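Local coordinates for tudor domain-containing protein 1 (Homo sapiens, PDB 5M9N), which probably takes part in piRNA-guided silencing of transposable elements during spermatogenesis, its Tudor domains binding arginine-methylated peptides such as those of Piwi proteins, at residues A42-P47 and E163-M168; F81-G86 and L105-E110; V149-K154 and S188-L193. All blocks are in the same frame, centred on the assembly; numbering follows the deposited sequence. Where two conformers were deposited one is given.

Contact 1: A42-P47 and E163-M168; sequences AHIQTP and EAICLM
Met168 reaches Ile44 and Pro47 with a fully extended side chain: CG stands anti to the backbone N (chi1 -178°), and the two following torsions keep SD and CE running straight out from the helix. Ile165, one helical turn earlier, places CG1 anti to its carbonyl carbon (chi1 -67°), which turns that branch to the bend after strand 36-44.

The thioether lies between two partners. Its sulfur rests against the proline, with Met168 SD 3.8 Å from Pro47 CA and 3.9 Å from Pro47 CG, the two side chains sliding past each other in opposite directions. Ile44 CD1 sits 4.0 Å from Met168 CG and equally near its CE, so the isoleucine methyl lies beside the methionine chain, against both carbons, while the two side chains cross obliquely. Ile165 meets the proline at about a right angle, its CG1 4.0 Å from Pro47 CD. Its CD1 lies 3.7 Å from the carbonyl oxygen of Gln45, and its CG2 faces Ile44 CG2 at 4.2 Å. No hydrogen bond joins the two segments; the junction is apolar packing of a helix against a strand end.

Thr46 OG1 is bonded to Glu48 N. Gln45 and Thr46 form a classic beta bulge opposite strand 49-54, with the chain turning its corner at Gln45. Phe50 of strand 49-54 touches both Ile44 and Met168, Val204 of helix 204-210 also packs on Met168, and Trp160 touches Pro47. Helix 162-172 thus lies against the mixed sheet of the staphylococcal-nuclease-like (OB-fold) part that accompanies the Tudor barrel in extended Tudor domains.

Contact 2: F81-G86 and L105-E110; sequences FYPAIG and LAYASE. With EDO (1,2-ethanediol), chain D.
Tyr107 brings its hydroxyl up to the Tyr82-Pro83 backbone and meets the Tyr82 side chain at about a right angle, while Ile85 and Pro83 lie obliquely to it. The phenol OH donates to Pro83 O at 2.7 Å, in the carbonyl plane and on a lone pair, with a C=O...O angle of 137°. That oxygen also lies in the plane of the Tyr107 ring, at its edge, 3.2 Å from CE1. Pro83 CD lies 3.4 Å from the Tyr107 OH oxygen, a close packing contact beside the bond.

Further along the same edge, Ile85 CD1 comes within 3.7 Å of Tyr107 CD1 and also touches Ala106 CA. Ile85 CG1 is anti to the carbonyl carbon (chi1 -58°), leaving CG2 anti to the backbone N and 3.6 Å from Leu105 O. Across the ring, Tyr107 CE2 approaches Tyr82 CD1 at 4.2 Å. The Tyr82 ring in turn presents its own edge to the backbone: CE1 is 3.8 Å from Glu110 O, in the ring plane. Within 81-86, Pro83 CD covers one face of the Phe81 ring, 3.7 Å above the plane and over its centre. A 1,2-ethanediol, probably from the crystallisation liquor, bonds weakly to Phe81 N and lies obliquely by the Tyr82 ring.

This surface contact ties the loop between helix 58-73 and strand 88-92 to strand 99-109 of the five-stranded antiparallel Tudor sheet. Val113 of strand 112-117 packs on Tyr107, and Val104 of strand 99-109 itself touches Pro83 and Ile85.

Contact 3: V149-K154 and S188-L193; sequences VLAGVK and SSLVEL
Val149 and Leu190 pair in parallel, as do Leu150 and Val191, and three backbone hydrogen bonds hold the strands together. Val149 N donates to Ser189 O (2.9 Å), Val191 N to Val149 O (2.9 Å), and Ala151 N to Val191 O (2.8 Å). The last is nearly straight, with an N-H...O angle of 172°. Val149 O also takes a CA-H...O contact from Leu190 CA (3.3 Å).

On the face carrying Val149 and Leu190, Val149 CG1 touches Leu190 CD1 at 3.7 Å, the two side chains crossing at a slant. Leu190 CG is anti to the backbone N (chi1 -169°), and from there the leucine also covers Ala151, the first residue after strand 146-150: its CG is 3.8 Å from Ala151 CB. The other valine methyl, Val149 CG2, rests 3.6 Å from Ser188 OG, just ahead of strand 189-195. On the opposite face, Leu150 CD1 meets Leu193 CG at 3.7 Å, two residues beyond its paired Val191.

Further out, Phe50 of strand 49-54 packs on Leu150, Val191 and Leu193, while Val179 and Ile177 of strand 177-184 touch Val191 and Leu193 respectively, and Leu208 and Ser205 of helix 204-210 lie against Leu150. From strand 177-184, Lys184 NZ bonds to Ser189 OG and Lys180 NZ forms a salt bridge with Glu192 OE1. After Ala151 the chain turns through Gly152, at positive phi, into strand 153-155. Strands 146-150 and 189-195 form the parallel pairing of a mixed sheet whose other pairs are antiparallel, with helix 204-210 covering its Leu150 side.

Contacts 1 and 3 belong to the staphylococcal-nuclease-like half of the extended Tudor domain, with centres about 13 Å apart. Both reach the mixed sheet, and they meet directly: Pro47 O lies 2.9 Å from Leu150 N, a probable hydrogen bond, and Met168 CE packs on Leu193 CD1. Their segments alternate along the chain. Contact 2 sits in the separate five-stranded Tudor sheet, about 28 Å from contact 1 and about 31 Å from contact 3 between centres, and touches neither. It is nested within the chain loop closed by contact 1 and closes before contact 3 opens. The Tudor sheet is thus inserted between parts of the other half.

Contact 1: A42-P47 and E163-M168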
loop_
_atom_site.group_PDB
_atom_site.type_symbol
_atom_site.label_atom_id
_atom_site.label_comp_id
_atom_site.label_asym_id
_atom_site.label_seq_id
_atom_site.Cartn_x
_atom_site.Cartn_y
_atom_site.Cartn_z
ATOM N N ALA A 42 2.269 -0.898 -6.882
ATOM C CA ALA A 42 3.020 0.162 -6.217
ATOM C C ALA A 42 4.224 -0.373 -5.435
ATOM O O ALA A 42 5.270 0.287 -5.423
ATOM C CB ALA A 42 2.090 0.951 -5.326
ATOM N N HIS A 43 4.067 -1.531 -4.768
ATOM C CA HIS A 43 5.084 -2.116 -3.876
ATOM C C HIS A 43 4.929 -3.640 -3.906
ATOM O O HIS A 43 3.800 -4.082 -3.846
ATOM C CB HIS A 43 4.832 -1.595 -2.440
ATOM C CG HIS A 43 5.898 -1.963 -1.454
ATOM N ND1 HIS A 43 7.089 -1.276 -1.348
ATOM C CD2 HIS A 43 5.954 -2.953 -0.534
ATOM C CE1 HIS A 43 7.837 -1.834 -0.413
ATOM N NE2 HIS A 43 7.172 -2.854 0.095
ATOM N N ILE A 44 6.038 -4.403 -3.936
ATOM C CA ILE A 44 6.033 -5.870 -4.021
ATOM C C ILE A 44 6.976 -6.436 -2.995
ATOM O O ILE A 44 8.166 -6.177 -3.094
ATOM C CB ILE A 44 6.539 -6.399 -5.408
ATOM C CG1 ILE A 44 5.604 -5.921 -6.533
ATOM C CG2 ILE A 44 6.668 -7.942 -5.452
ATOM C CD1 ILE A 44 6.105 -6.304 -7.922
ATOM N N GLN A 45 6.456 -7.204 -2.030
ATOM C CA GLN A 45 7.303 -8.125 -1.234
ATOM C C GLN A 45 7.503 -9.419 -1.962
ATOM O O GLN A 45 8.612 -9.785 -2.259
ATOM C CB GLN A 45 6.709 -8.358 0.185
ATOM C CG GLN A 45 6.833 -7.099 1.057
ATOM C CD GLN A 45 8.256 -6.676 1.263
ATOM O OE1 GLN A 45 9.116 -7.495 1.457
ATOM N NE2 GLN A 45 8.525 -5.400 1.160
ATOM N N THR A 46 6.424 -10.118 -2.259
ATOM C CA THR A 46 6.473 -11.337 -3.054
ATOM C C THR A 46 5.194 -11.383 -3.879
ATOM O O THR A 46 4.281 -10.593 -3.634
ATOM C CB THR A 46 6.421 -12.626 -2.173
ATOM O OG1 THR A 46 5.112 -12.737 -1.634
ATOM C CG2 THR A 46 7.417 -12.559 -1.006
ATOM N N PRO A 47 5.052 -12.411 -4.700
ATOM C CA PRO A 47 3.798 -12.631 -5.365
ATOM C C PRO A 47 2.612 -12.867 -4.483
ATOM O O PRO A 47 1.508 -12.636 -4.944
ATOM C CB PRO A 47 4.089 -13.835 -6.240
ATOM C CG PRO A 47 5.515 -13.673 -6.589
ATOM C CD PRO A 47 6.111 -13.236 -5.311
ATOM N N GLU A 163 14.818 -13.805 -7.565
ATOM C CA GLU A 163 14.693 -13.876 -8.990
ATOM C C GLU A 163 13.263 -13.928 -9.515
ATOM O O GLU A 163 12.988 -13.380 -10.585
ATOM C CB GLU A 163 15.435 -15.086 -9.522
ATOM C CG GLU A 163 15.465 -15.077 -11.032
ATOM C CD GLU A 163 16.630 -15.819 -11.632
ATOM O OE1 GLU A 163 17.208 -16.663 -10.912
ATOM O OE2 GLU A 163 16.937 -15.556 -12.837
ATOM N N ALA A 164 12.376 -14.658 -8.842
ATOM C CA ALA A 164 10.965 -14.677 -9.241
ATOM C C ALA A 164 10.388 -13.285 -9.046
ATOM O O ALA A 164 9.680 -12.766 -9.891
ATOM C CB ALA A 164 10.170 -15.681 -8.427
ATOM N N ILE A 165 10.712 -12.704 -7.899
ATOM C CA ILE A 165 10.286 -11.357 -7.534
ATOM C C ILE A 165 10.784 -10.268 -8.521
ATOM O O ILE A 165 10.038 -9.361 -8.882
ATOM C CB ILE A 165 10.735 -11.090 -6.093
ATOM C CG1 ILE A 165 9.952 -12.011 -5.129
ATOM C CG2 ILE A 165 10.548 -9.634 -5.715
ATOM C CD1 ILE A 165 10.726 -12.312 -3.846
ATOM N N CYS A 166 12.043 -10.386 -8.917
ATOM C CA CYS A 166 12.648 -9.557 -9.953
ATOM C C CYS A 166 11.850 -9.600 -11.247
ATOM O O CYS A 166 11.514 -8.586 -11.814
ATOM C CB CYS A 166 14.060 -10.046 -10.223
ATOM S SG CYS A 166 14.985 -8.977 -11.320
ATOM N N LEU A 167 11.554 -10.812 -11.693
ATOM C CA LEU A 167 10.777 -11.032 -12.871
ATOM C C LEU A 167 9.393 -10.425 -12.773
ATOM O O LEU A 167 8.949 -9.783 -13.714
ATOM C CB LEU A 167 10.646 -12.523 -13.150
ATOM C CG LEU A 167 9.753 -12.861 -14.354
ATOM C CD1 LEU A 167 10.305 -12.275 -15.662
ATOM C CD2 LEU A 167 9.564 -14.348 -14.479
ATOM N N MET A 168 8.692 -10.654 -11.665
ATOM C CA MET A 168 7.406 -10.005 -11.434
ATOM C C MET A 168 7.502 -8.477 -11.537
ATOM O O MET A 168 6.634 -7.849 -12.161
ATOM C CB MET A 168 6.805 -10.389 -10.068
ATOM C CG MET A 168 5.442 -9.766 -9.834
ATOM S SD MET A 168 4.658 -10.263 -8.271
ATOM C CE MET A 168 3.262 -9.138 -8.229
#

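Contact 2: F81-G86 and L105-E110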
loop_
_atom_site.group_PDB
_atom_site.type_symbol
_atom_site.label_atom_id
_atom_site.label_comp_id
_atom_site.label_asym_id
_atom_site.label_seq_id
_atom_site.Cartn_x
_atom_site.Cartn_y
_atom_site.Cartn_z
ATOM N N PHE A 81 4.246 13.083 21.515
ATOM C CA PHE A 81 3.336 12.255 20.691
ATOM C C PHE A 81 3.857 10.813 20.641
ATOM O O PHE A 81 4.946 10.524 20.154
ATOM C CB PHE A 81 3.081 12.848 19.297
ATOM C CG PHE A 81 2.082 12.060 18.486
ATOM C CD1 PHE A 81 0.813 11.753 19.007
ATOM C CD2 PHE A 81 2.417 11.576 17.208
ATOM C CE1 PHE A 81 -0.115 11.000 18.261
ATOM C CE2 PHE A 81 1.492 10.830 16.473
ATOM C CZ PHE A 81 0.229 10.552 16.994
ATOM N N TYR A 82 3.065 9.931 21.222
ATOM C CA TYR A 82 3.359 8.551 21.330
ATOM C C TYR A 82 2.094 7.842 20.930
ATOM O O TYR A 82 1.285 7.466 21.793
ATOM C CB TYR A 82 3.770 8.166 22.775
ATOM C CG TYR A 82 5.127 8.671 23.165
ATOM C CD1 TYR A 82 6.275 7.923 22.914
ATOM C CD2 TYR A 82 5.268 9.896 23.815
ATOM C CE1 TYR A 82 7.533 8.411 23.270
ATOM C CE2 TYR A 82 6.518 10.389 24.187
ATOM C CZ TYR A 82 7.645 9.650 23.908
ATOM O OH TYR A 82 8.875 10.152 24.287
ATOM N N PRO A 83 1.931 7.586 19.609
ATOM C CA PRO A 83 0.795 6.792 19.161
ATOM C C PRO A 83 0.851 5.344 19.629
ATOM O O PRO A 83 1.948 4.818 19.893
ATOM C CB PRO A 83 0.896 6.901 17.638
ATOM C CG PRO A 83 2.341 7.104 17.361
ATOM C CD PRO A 83 2.780 8.009 18.488
ATOM N N ALA A 84 -0.318 4.715 19.723
ATOM C CA ALA A 84 -0.431 3.335 20.090
ATOM C C ALA A 84 -0.245 2.491 18.882
ATOM O O ALA A 84 -0.441 2.991 17.736
ATOM C CB ALA A 84 -1.792 3.030 20.732
ATOM N N ILE A 85 0.101 1.208 19.124
ATOM C CA ILE A 85 0.236 0.212 18.074
ATOM C C ILE A 85 -1.096 0.114 17.389
ATOM O O ILE A 85 -2.102 0.039 18.037
ATOM C CB ILE A 85 0.703 -1.190 18.547
ATOM C CG1 ILE A 85 2.065 -1.119 19.269
ATOM C CG2 ILE A 85 0.729 -2.185 17.377
ATOM C CD1 ILE A 85 3.091 -0.219 18.630
ATOM N N GLY A 86 -1.076 0.228 16.075
ATOM C CA GLY A 86 -2.286 0.227 15.278
ATOM C C GLY A 86 -2.998 1.540 15.031
ATOM O O GLY A 86 -4.026 1.551 14.397
ATOM N N LEU A 105 3.133 0.293 13.298
ATOM C CA LEU A 105 3.188 -1.184 13.304
ATOM C C LEU A 105 3.843 -1.725 14.588
ATOM O O LEU A 105 3.460 -2.738 15.041
ATOM C CB LEU A 105 3.893 -1.757 12.088
ATOM C CG LEU A 105 3.341 -1.267 10.715
ATOM C CD1 LEU A 105 4.218 -1.817 9.640
ATOM C CD2 LEU A 105 1.923 -1.729 10.565
ATOM N N ALA A 106 4.780 -0.979 15.152
ATOM C CA ALA A 106 5.638 -1.437 16.250
ATOM C C ALA A 106 6.547 -0.296 16.639
ATOM O O ALA A 106 6.933 0.550 15.793
ATOM C CB ALA A 106 6.476 -2.663 15.839
ATOM N N TYR A 107 6.930 -0.252 17.917
ATOM C CA TYR A 107 8.008 0.644 18.284
ATOM C C TYR A 107 9.319 -0.082 18.035
ATOM O O TYR A 107 9.499 -1.245 18.463
ATOM C CB TYR A 107 7.880 1.109 19.754
ATOM C CG TYR A 107 7.000 2.295 19.896
ATOM C CD1 TYR A 107 5.658 2.186 19.672
ATOM C CD2 TYR A 107 7.515 3.535 20.265
ATOM C CE1 TYR A 107 4.814 3.298 19.744
ATOM C CE2 TYR A 107 6.699 4.649 20.378
ATOM C CZ TYR A 107 5.332 4.527 20.092
ATOM O OH TYR A 107 4.473 5.633 20.218
ATOM N N ALA A 108 10.254 0.588 17.367
ATOM C CA ALA A 108 11.625 0.059 17.187
ATOM C C ALA A 108 12.568 0.386 18.360
ATOM O O ALA A 108 13.541 -0.316 18.581
ATOM C CB ALA A 108 12.238 0.572 15.925
ATOM N N SER A 109 12.321 1.494 19.021
ATOM C CA SER A 109 13.016 1.836 20.271
ATOM C C SER A 109 12.023 2.690 21.049
ATOM O O SER A 109 10.850 2.858 20.665
ATOM C CB SER A 109 14.301 2.651 19.939
ATOM O OG SER A 109 13.975 3.868 19.211
ATOM N N GLU A 110 12.511 3.345 22.082
ATOM C CA GLU A 110 11.678 4.266 22.826
ATOM C C GLU A 110 11.319 5.474 22.020
ATOM O O GLU A 110 10.318 6.072 22.329
ATOM C CB GLU A 110 12.363 4.722 24.119
ATOM C CG GLU A 110 12.714 3.564 25.045
ATOM C CD GLU A 110 11.535 3.042 25.839
ATOM O OE1 GLU A 110 10.382 3.382 25.538
ATOM O OE2 GLU A 110 11.767 2.318 26.850
HETATM C C1 EDO D . 8.291 12.254 21.258
HETATM O O1 EDO D . 7.205 13.060 20.793
HETATM C C2 EDO D . 9.546 13.095 21.414
HETATM O O2 EDO D . 9.723 13.894 20.244
#

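Contact 3: V149-K154 and S188-L193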
loop_
_atom_site.group_PDB
_atom_site.type_symbol
_atom_site.label_atom_id
_atom_site.label_comp_id
_atom_site.label_asym_id
_atom_site.label_seq_id
_atom_site.Cartn_x
_atom_site.Cartn_y
_atom_site.Cartn_z
ATOM N N VAL A 149 -2.726 -10.759 -3.220
ATOM C CA VAL A 149 -2.059 -12.005 -3.400
ATOM C C VAL A 149 -2.356 -12.476 -4.840
ATOM O O VAL A 149 -3.480 -12.409 -5.262
ATOM C CB VAL A 149 -2.721 -13.038 -2.491
ATOM C CG1 VAL A 149 -2.154 -14.437 -2.735
ATOM C CG2 VAL A 149 -2.603 -12.603 -1.046
ATOM N N LEU A 150 -1.336 -12.937 -5.542
ATOM C CA LEU A 150 -1.448 -13.297 -6.927
ATOM C C LEU A 150 -2.144 -14.665 -7.041
ATOM O O LEU A 150 -1.647 -15.629 -6.487
ATOM C CB LEU A 150 -0.063 -13.320 -7.584
ATOM C CG LEU A 150 -0.200 -13.397 -9.120
ATOM C CD1 LEU A 150 -0.706 -12.079 -9.697
ATOM C CD2 LEU A 150 1.091 -13.761 -9.811
ATOM N N ALA A 151 -3.308 -14.711 -7.695
ATOM C CA ALA A 151 -4.135 -15.942 -7.925
ATOM C C ALA A 151 -3.448 -17.030 -8.717
ATOM O O ALA A 151 -2.682 -16.757 -9.642
ATOM C CB ALA A 151 -5.460 -15.606 -8.653
ATOM N N GLY A 152 -3.743 -18.271 -8.315
ATOM C CA GLY A 152 -3.425 -19.475 -9.085
ATOM C C GLY A 152 -2.001 -19.982 -8.982
ATOM O O GLY A 152 -1.654 -20.905 -9.708
ATOM N N VAL A 153 -1.177 -19.400 -8.109
ATOM C CA VAL A 153 0.248 -19.729 -8.070
ATOM C C VAL A 153 0.751 -19.990 -6.674
ATOM O O VAL A 153 0.250 -19.423 -5.719
ATOM C CB VAL A 153 1.173 -18.662 -8.702
ATOM C CG1 VAL A 153 0.958 -18.612 -10.189
ATOM C CG2 VAL A 153 1.041 -17.273 -8.023
ATOM N N LYS A 154 1.733 -20.893 -6.599
ATOM C CA LYS A 154 2.525 -21.156 -5.392
ATOM C C LYS A 154 3.978 -21.164 -5.817
ATOM O O LYS A 154 4.277 -21.530 -6.970
ATOM C CB LYS A 154 2.246 -22.540 -4.867
ATOM C CG LYS A 154 0.815 -22.849 -4.489
ATOM C CD LYS A 154 0.526 -24.351 -4.678
ATOM C CE LYS A 154 1.526 -25.262 -3.979
ATOM N NZ LYS A 154 0.954 -26.615 -3.791
ATOM N N SER A 188 -6.797 -9.364 2.616
ATOM C CA SER A 188 -6.380 -8.976 1.251
ATOM C C SER A 188 -7.281 -9.443 0.106
ATOM O O SER A 188 -8.273 -10.100 0.333
ATOM C CB SER A 188 -4.972 -9.490 1.025
ATOM O OG SER A 188 -4.938 -10.846 1.051
ATOM N N SER A 189 -6.921 -9.043 -1.115
ATOM C CA SER A 189 -7.567 -9.535 -2.321
ATOM C C SER A 189 -6.700 -10.495 -3.120
ATOM O O SER A 189 -5.551 -10.215 -3.366
ATOM C CB SER A 189 -7.952 -8.382 -3.217
ATOM O OG SER A 189 -8.774 -7.480 -2.546
ATOM N N LEU A 190 -7.287 -11.613 -3.547
ATOM C CA LEU A 190 -6.670 -12.511 -4.481
ATOM C C LEU A 190 -6.965 -11.931 -5.866
ATOM O O LEU A 190 -8.104 -11.706 -6.182
ATOM C CB LEU A 190 -7.304 -13.900 -4.369
ATOM C CG LEU A 190 -6.589 -15.032 -5.094
ATOM C CD1 LEU A 190 -5.220 -15.375 -4.523
ATOM C CD2 LEU A 190 -7.464 -16.300 -5.115
ATOM N N VAL A 191 -5.954 -11.728 -6.680
ATOM C CA VAL A 191 -6.149 -11.017 -7.977
ATOM C C VAL A 191 -5.401 -11.693 -9.108
ATOM O O VAL A 191 -4.443 -12.446 -8.879
ATOM C CB VAL A 191 -5.651 -9.534 -7.915
ATOM C CG1 VAL A 191 -6.481 -8.676 -6.968
ATOM C CG2 VAL A 191 -4.174 -9.460 -7.626
ATOM N N GLU A 192 -5.854 -11.438 -10.337
ATOM C CA GLU A 192 -5.042 -11.685 -11.518
ATOM C C GLU A 192 -4.503 -10.356 -11.951
ATOM O O GLU A 192 -5.188 -9.344 -11.805
ATOM C CB GLU A 192 -5.881 -12.250 -12.663
ATOM C CG GLU A 192 -6.087 -13.741 -12.626
ATOM C CD GLU A 192 -7.167 -14.181 -13.580
ATOM O OE1 GLU A 192 -7.593 -13.370 -14.415
ATOM O OE2 GLU A 192 -7.609 -15.337 -13.493
ATOM N N LEU A 193 -3.284 -10.352 -12.471
ATOM C CA LEU A 193 -2.656 -9.160 -13.024
ATOM C C LEU A 193 -2.475 -9.389 -14.518
ATOM O O LEU A 193 -1.779 -10.315 -14.902
ATOM C CB LEU A 193 -1.292 -8.942 -12.423
ATOM C CG LEU A 193 -1.199 -8.653 -10.911
ATOM C CD1 LEU A 193 0.247 -8.378 -10.573
ATOM C CD2 LEU A 193 -2.101 -7.500 -10.537
#